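Local coordinates for protein putative alcohol dehydrogenase (Sinorhizobium meliloti, PDB 4J6F) that probably belongs to the medium-chain dehydrogenase/reductase superfamily and may oxidise alcohols with a nicotinamide cofactor, at residues D137-R143 against Q330-F336; C71-D77 against Q110-T114. All coordinates share one frame; numbering follows the deposited sequence.

Contact 1 (D137-R143 against Q330-F336)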
loop_
_atom_site.group_PDB
_atom_site.type_symbol
_atom_site.label_atom_id
_atom_site.label_comp_id
_atom_site.label_asym_id
_atom_site.label_seq_id
_atom_site.Cartn_x
_atom_site.Cartn_y
_atom_site.Cartn_z
ATOM N N ASP A 137 12.475 -21.770 -14.901
ATOM C CA ASP A 137 12.055 -20.504 -14.312
ATOM C C ASP A 137 11.317 -19.747 -15.409
ATOM O O ASP A 137 11.918 -19.332 -16.393
ATOM C CB ASP A 137 13.260 -19.702 -13.825
ATOM C CG ASP A 137 12.896 -18.283 -13.404
ATOM O OD1 ASP A 137 11.703 -17.896 -13.474
ATOM O OD2 ASP A 137 13.816 -17.548 -12.999
ATOM N N PHE A 138 10.015 -19.569 -15.244
ATOM C CA PHE A 138 9.194 -18.983 -16.299
ATOM C C PHE A 138 9.471 -17.487 -16.563
ATOM O O PHE A 138 8.986 -16.938 -17.556
ATOM C CB PHE A 138 7.690 -19.267 -16.049
ATOM C CG PHE A 138 7.040 -18.372 -15.014
ATOM C CD1 PHE A 138 7.605 -18.189 -13.745
ATOM C CD2 PHE A 138 5.845 -17.721 -15.301
ATOM C CE1 PHE A 138 6.994 -17.376 -12.797
ATOM C CE2 PHE A 138 5.223 -16.901 -14.350
ATOM C CZ PHE A 138 5.796 -16.735 -13.092
ATOM N N SER A 139 10.255 -16.840 -15.696
ATOM C CA SER A 139 10.433 -15.378 -15.751
ATOM C C SER A 139 11.229 -14.890 -16.939
ATOM O O SER A 139 12.266 -15.463 -17.264
ATOM C CB SER A 139 11.131 -14.874 -14.505
ATOM O OG SER A 139 10.454 -15.304 -13.351
ATOM N N ILE A 140 10.735 -13.839 -17.594
ATOM C CA ILE A 140 11.559 -13.038 -18.505
ATOM C C ILE A 140 11.775 -11.729 -17.764
ATOM O O ILE A 140 10.841 -10.974 -17.571
ATOM C CB ILE A 140 10.876 -12.775 -19.857
ATOM C CG1 ILE A 140 10.414 -14.085 -20.478
ATOM C CG2 ILE A 140 11.811 -12.038 -20.800
ATOM C CD1 ILE A 140 9.329 -13.891 -21.521
ATOM N N TYR A 141 12.989 -11.467 -17.313
ATOM C CA TYR A 141 13.194 -10.322 -16.443
ATOM C C TYR A 141 13.292 -9.044 -17.228
ATOM O O TYR A 141 12.799 -8.012 -16.785
ATOM C CB TYR A 141 14.437 -10.513 -15.579
ATOM C CG TYR A 141 14.265 -11.625 -14.593
ATOM C CD1 TYR A 141 13.622 -11.406 -13.379
ATOM C CD2 TYR A 141 14.699 -12.914 -14.890
ATOM C CE1 TYR A 141 13.447 -12.437 -12.472
ATOM C CE2 TYR A 141 14.524 -13.950 -13.991
ATOM C CZ TYR A 141 13.901 -13.704 -12.786
ATOM O OH TYR A 141 13.729 -14.729 -11.891
ATOM N N ASN A 142 14.039 -9.079 -18.313
ATOM C CA ASN A 142 14.151 -7.943 -19.195
ATOM C C ASN A 142 14.997 -6.838 -18.599
ATOM O O ASN A 142 15.093 -5.759 -19.160
ATOM C CB ASN A 142 12.774 -7.434 -19.566
ATOM C CG ASN A 142 12.153 -8.235 -20.669
ATOM O OD1 ASN A 142 12.814 -8.593 -21.629
ATOM N ND2 ASN A 142 10.879 -8.526 -20.533
ATOM N N ARG A 143 15.626 -7.123 -17.468
ATOM C CA ARG A 143 16.569 -6.188 -16.864
ATOM C C ARG A 143 17.737 -6.959 -16.281
ATOM O O ARG A 143 17.637 -8.165 -16.065
ATOM C CB ARG A 143 15.905 -5.367 -15.768
ATOM C CG ARG A 143 14.658 -4.638 -16.202
ATOM C CD ARG A 143 14.170 -3.746 -15.085
ATOM N NE ARG A 143 15.171 -2.732 -14.793
ATOM C CZ ARG A 143 15.322 -1.617 -15.497
ATOM N NH1 ARG A 143 16.271 -0.759 -15.173
ATOM N NH2 ARG A 143 14.523 -1.357 -16.525
ATOM N N GLN A 330 4.786 -12.042 -9.796
ATOM C CA GLN A 330 5.963 -12.866 -10.007
ATOM C C GLN A 330 7.006 -12.622 -8.943
ATOM O O GLN A 330 6.666 -12.501 -7.786
ATOM C CB GLN A 330 6.517 -12.643 -11.406
ATOM C CG GLN A 330 5.489 -12.900 -12.488
ATOM C CD GLN A 330 6.044 -12.773 -13.884
ATOM O OE1 GLN A 330 5.303 -12.667 -14.844
ATOM N NE2 GLN A 330 7.348 -12.789 -14.001
ATOM N N GLY A 331 8.271 -12.511 -9.317
ATOM C CA GLY A 331 9.277 -12.303 -8.285
ATOM C C GLY A 331 10.654 -12.068 -8.849
ATOM O O GLY A 331 10.849 -12.083 -10.054
ATOM N N SER A 332 11.619 -11.842 -7.974
ATOM C CA SER A 332 12.967 -11.531 -8.415
ATOM C C SER A 332 13.811 -12.800 -8.503
ATOM O O SER A 332 13.438 -13.843 -7.970
ATOM C CB SER A 332 13.601 -10.568 -7.429
ATOM O OG SER A 332 13.975 -11.278 -6.266
ATOM N N ARG A 333 14.962 -12.698 -9.162
ATOM C CA ARG A 333 15.925 -13.801 -9.203
ATOM C C ARG A 333 16.268 -14.356 -7.825
ATOM O O ARG A 333 16.359 -15.567 -7.658
ATOM C CB ARG A 333 17.205 -13.382 -9.923
ATOM C CG ARG A 333 17.002 -13.083 -11.390
ATOM C CD ARG A 333 18.316 -12.684 -12.027
ATOM N NE ARG A 333 18.147 -11.408 -12.698
ATOM C CZ ARG A 333 18.063 -11.260 -14.008
ATOM N NH1 ARG A 333 17.891 -10.053 -14.518
ATOM N NH2 ARG A 333 18.174 -12.315 -14.800
ATOM N N ALA A 334 16.454 -13.477 -6.844
ATOM C CA ALA A 334 16.811 -13.921 -5.493
ATOM C C ALA A 334 15.662 -14.708 -4.914
ATOM O O ALA A 334 15.877 -15.728 -4.263
ATOM C CB ALA A 334 17.159 -12.746 -4.593
ATOM N N ASP A 335 14.442 -14.237 -5.170
ATOM C CA ASP A 335 13.246 -14.941 -4.743
ATOM C C ASP A 335 13.242 -16.345 -5.336
ATOM O O ASP A 335 13.011 -17.316 -4.620
ATOM C CB ASP A 335 11.984 -14.157 -5.114
ATOM C CG ASP A 335 11.917 -12.797 -4.422
ATOM O OD1 ASP A 335 12.361 -12.702 -3.259
ATOM O OD2 ASP A 335 11.437 -11.813 -5.032
ATOM N N PHE A 336 13.551 -16.459 -6.624
ATOM C CA PHE A 336 13.583 -17.763 -7.271
ATOM C C PHE A 336 14.641 -18.691 -6.670
ATOM O O PHE A 336 14.398 -19.890 -6.500
ATOM C CB PHE A 336 13.790 -17.644 -8.776
ATOM C CG PHE A 336 13.658 -18.958 -9.495
ATOM C CD1 PHE A 336 12.404 -19.444 -9.859
ATOM C CD2 PHE A 336 14.780 -19.730 -9.783
ATOM C CE1 PHE A 336 12.273 -20.658 -10.510
ATOM C CE2 PHE A 336 14.651 -20.948 -10.433
ATOM C CZ PHE A 336 13.399 -21.416 -10.791
HETATM O O HOH W 1 9.474 -13.010 -12.098
#
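Asp137 and Phe336, whose CA atoms lie 7.7 Å apart, mark one end of a contact in which the end of strand 133-140 and the loop after it run beside the segment that enters helix 333-344. Side chains bridge this backbone separation. The Tyr141 ring is sandwiched: Ser139 CB sits over one face, and Arg333 lies over the opposite one. Arg333 CG approaches to 3.5 Å from Tyr141 CZ, while the guanidinium stacks off-centre on the same ring, planes 28° apart, which makes a cation-pi contact. A bend at chi3 (-126°) turns the Arg333 chain back so that its guanidinium reaches the CB side of the ring. At the ring's edge Gly331 O comes near the plane.

Asp137 holds its CG anti to the backbone N (chi1 171°) and stacks its carboxylate nearly parallel to the Phe336 ring, with CB over the ring face, 3.7 Å from its centroid. OD2 receives Tyr141 OH through its syn lone pair at 3.0 Å. OD1 takes two donors: Ser139 OG on the syn side and Ser139 N, which completes an Asx turn. With an alanine here, Tyr141 OH and Ser139 would probably lose their acceptor and the Phe336 face its carboxylate cover. Water 1 links the segments further, giving a proton to Ser139 OG and another to Gly331 O, and accepting Gln330 NE2 at 2.9 Å.

Ser332 and Asp335 form a capping box: Asp335 N donates to Ser332 OG, and Ser332 N to Asp335 OD2, which also pairs with Arg197. Tyr141 and Ser139 hold the buried carboxylate of Asp137, whose OD2 also bonds a glycerol probably from the crystallisation liquor, while its flat face packs on Phe336; cation-pi and CH-pi packing, with one bridging water, join the segments.

Contact 2 (C71-D77 against Q110-T114)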
loop_
_atom_site.group_PDB
_atom_site.type_symbol
_atom_site.label_atom_id
_atom_site.label_comp_id
_atom_site.label_asym_id
_atom_site.label_seq_id
_atom_site.Cartn_x
_atom_site.Cartn_y
_atom_site.Cartn_z
ATOM N N CYS A 71 3.749 -29.907 -16.927
ATOM C CA CYS A 71 3.528 -28.457 -16.865
ATOM C C CYS A 71 2.314 -28.097 -16.001
ATOM O O CYS A 71 1.199 -28.554 -16.266
ATOM C CB CYS A 71 3.356 -27.855 -18.263
ATOM S SG CYS A 71 3.387 -26.042 -18.230
ATOM N N GLY A 72 2.526 -27.264 -14.988
ATOM C CA GLY A 72 1.477 -26.972 -14.020
ATOM C C GLY A 72 0.595 -25.828 -14.454
ATOM O O GLY A 72 1.077 -24.881 -15.055
HETATM N N MSE A 73 -0.696 -25.912 -14.130
HETATM C CA MSE A 73 -1.682 -24.887 -14.517
HETATM C C MSE A 73 -1.796 -23.765 -13.505
HETATM O O MSE A 73 -1.699 -23.986 -12.297
HETATM C CB MSE A 73 -3.053 -25.518 -14.702
HETATM C CG MSE A 73 -2.982 -26.866 -15.405
HETATM SE SE MSE A 73 -4.823 -27.450 -15.824
HETATM C CE MSE A 73 -5.223 -26.250 -17.342
ATOM N N ASN A 74 -2.009 -22.547 -14.005
ATOM C CA ASN A 74 -2.152 -21.347 -13.177
ATOM C C ASN A 74 -3.286 -20.433 -13.639
ATOM O O ASN A 74 -3.701 -20.472 -14.798
ATOM C CB ASN A 74 -0.845 -20.560 -13.183
ATOM C CG ASN A 74 0.271 -21.314 -12.522
ATOM O OD1 ASN A 74 0.305 -21.473 -11.297
ATOM N ND2 ASN A 74 1.182 -21.812 -13.331
ATOM N N ASN A 75 -3.772 -19.587 -12.737
ATOM C CA ASN A 75 -4.822 -18.648 -13.092
ATOM C C ASN A 75 -4.507 -17.781 -14.320
ATOM O O ASN A 75 -5.383 -17.494 -15.157
ATOM C CB ASN A 75 -5.152 -17.786 -11.884
ATOM C CG ASN A 75 -6.028 -18.513 -10.894
ATOM O OD1 ASN A 75 -6.491 -19.616 -11.155
ATOM N ND2 ASN A 75 -6.271 -17.895 -9.759
ATOM N N THR A 76 -3.247 -17.387 -14.440
ATOM C CA THR A 76 -2.845 -16.532 -15.534
ATOM C C THR A 76 -3.116 -17.183 -16.897
ATOM O O THR A 76 -3.387 -16.473 -17.856
ATOM C CB THR A 76 -1.389 -16.083 -15.371
ATOM O OG1 THR A 76 -1.132 -15.000 -16.256
ATOM C CG2 THR A 76 -0.418 -17.219 -15.650
ATOM N N ASP A 77 -3.075 -18.523 -16.969
ATOM C CA ASP A 77 -3.492 -19.284 -18.170
ATOM C C ASP A 77 -4.846 -18.812 -18.661
ATOM O O ASP A 77 -5.030 -18.480 -19.838
ATOM C CB ASP A 77 -3.679 -20.770 -17.839
ATOM C CG ASP A 77 -2.388 -21.483 -17.455
ATOM O OD1 ASP A 77 -1.297 -20.859 -17.459
ATOM O OD2 ASP A 77 -2.494 -22.697 -17.144
ATOM N N GLN A 110 0.733 -21.697 -24.146
ATOM C CA GLN A 110 0.788 -21.258 -22.746
ATOM C C GLN A 110 1.516 -22.303 -21.852
ATOM O O GLN A 110 2.091 -23.285 -22.353
ATOM C CB GLN A 110 -0.629 -20.965 -22.225
ATOM C CG GLN A 110 -1.465 -20.080 -23.139
ATOM C CD GLN A 110 -2.786 -19.681 -22.525
ATOM O OE1 GLN A 110 -3.831 -20.211 -22.901
ATOM N NE2 GLN A 110 -2.754 -18.741 -21.568
ATOM N N GLY A 111 1.489 -22.094 -20.536
ATOM C CA GLY A 111 2.082 -23.041 -19.600
ATOM C C GLY A 111 3.328 -22.447 -18.999
ATOM O O GLY A 111 4.285 -22.150 -19.715
ATOM N N THR A 112 3.282 -22.211 -17.694
ATOM C CA THR A 112 4.364 -21.568 -16.969
ATOM C C THR A 112 5.255 -22.504 -16.176
ATOM O O THR A 112 6.461 -22.337 -16.148
ATOM C CB THR A 112 3.810 -20.511 -16.003
ATOM O OG1 THR A 112 2.697 -21.053 -15.299
ATOM C CG2 THR A 112 3.340 -19.314 -16.753
ATOM N N ASP A 113 4.653 -23.485 -15.525
ATOM C CA ASP A 113 5.371 -24.380 -14.608
ATOM C C ASP A 113 5.915 -25.627 -15.278
ATOM O O ASP A 113 5.472 -26.737 -14.999
ATOM C CB ASP A 113 4.467 -24.765 -13.447
ATOM C CG ASP A 113 3.990 -23.564 -12.672
ATOM O OD1 ASP A 113 4.652 -22.509 -12.771
ATOM O OD2 ASP A 113 2.953 -23.668 -11.978
ATOM N N THR A 114 6.898 -25.433 -16.146
ATOM C CA THR A 114 7.395 -26.498 -17.008
ATOM C C THR A 114 8.567 -27.259 -16.387
ATOM O O THR A 114 9.524 -26.662 -15.872
ATOM C CB THR A 114 7.805 -25.926 -18.374
ATOM O OG1 THR A 114 6.724 -25.146 -18.894
ATOM C CG2 THR A 114 8.121 -27.023 -19.353
HETATM O O HOH W 2 0.708 -22.430 -16.230
HETATM O O HOH W 3 0.489 -19.834 -19.315
HETATM O O HOH W 4 -6.113 -20.698 -21.282
#
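Asn74 extends its amide across the side chains of Thr112 and Asp113, and ND2 is the atom that does the work. It donates to Asp113 OD2 at 2.9 Å with an N-H...O angle of 162°; the acceptor lies close to the amide plane of Asn74, but the bond arrives from above the carboxylate, the two planes being 83° apart. A second, weak bond runs from Asn74 ND2 to Thr112 OG1. Thr112 turns that hydroxyl between its backbone N and carbonyl carbon (chi1 46°), on the side facing the amide. Asp113 is held from outside as well, OD1 by Cys190 N and OD2 by a salt bridge to Lys376.

Water 2 ties the same corner together: it donates to Gly72 O and Asp77 OD1 and accepts from Thr112 N and from Asn74 ND2, where it shares one N-H with the weak bond to Thr112 OG1, the other N-H being spent on Asp113. Water 3 joins Asp77 OD1 to Gly111 N. Farther along, Gln110 reaches out with an extended chain, and its NE2 donates to Asp77 O at 2.9 Å, in the carbonyl plane on a lone pair. Asp77 OD2 accepts Asn74 N and, beyond the segments, Tyr162 OH.

On the strand side Gly72 N bonds to Asp113 O at 3.0 Å, while Cys71 CA makes a CA-H...O contact with that oxygen. Cys71 SG packs 3.5 Å from Gly111 CA.

Cys71 with Thr114 is a non-hydrogen-bonded antiparallel pair and Gly72 with Asp113 a hydrogen-bonded one, an inverse gamma turn centring on Asp113. This is where strands 63-72 and 113-121 meet in the GroES-like domain characteristic of medium-chain dehydrogenases, beside the start of helix 75-82.

How the contacts relate
Centres about 15 Å apart, the two contacts lie in series along the chain: 71-77 meets 110-114 before 137-143 meets 330-336. Strands 113-121 and 133-140, neighbours in the mixed sheet, carry one segment of each, and the contacts touch directly where Phe138 CD2 packs 3.3 Å from Thr112 CG2. Helix 189-201 borders both, through Cys190 at contact 2 and Leu193 at contact 1. Contact 2 is local, closing a 32-residue excursion within the GroES-like range, whereas contact 1 spans 186 residues and joins this sheet to the segment that follows strand 324-327, an outermost strand of the parallel sheet. Contact 1 links the GroES-like sheet to the Rossmann-type part; contact 2 holds that sheet's own strand ends together.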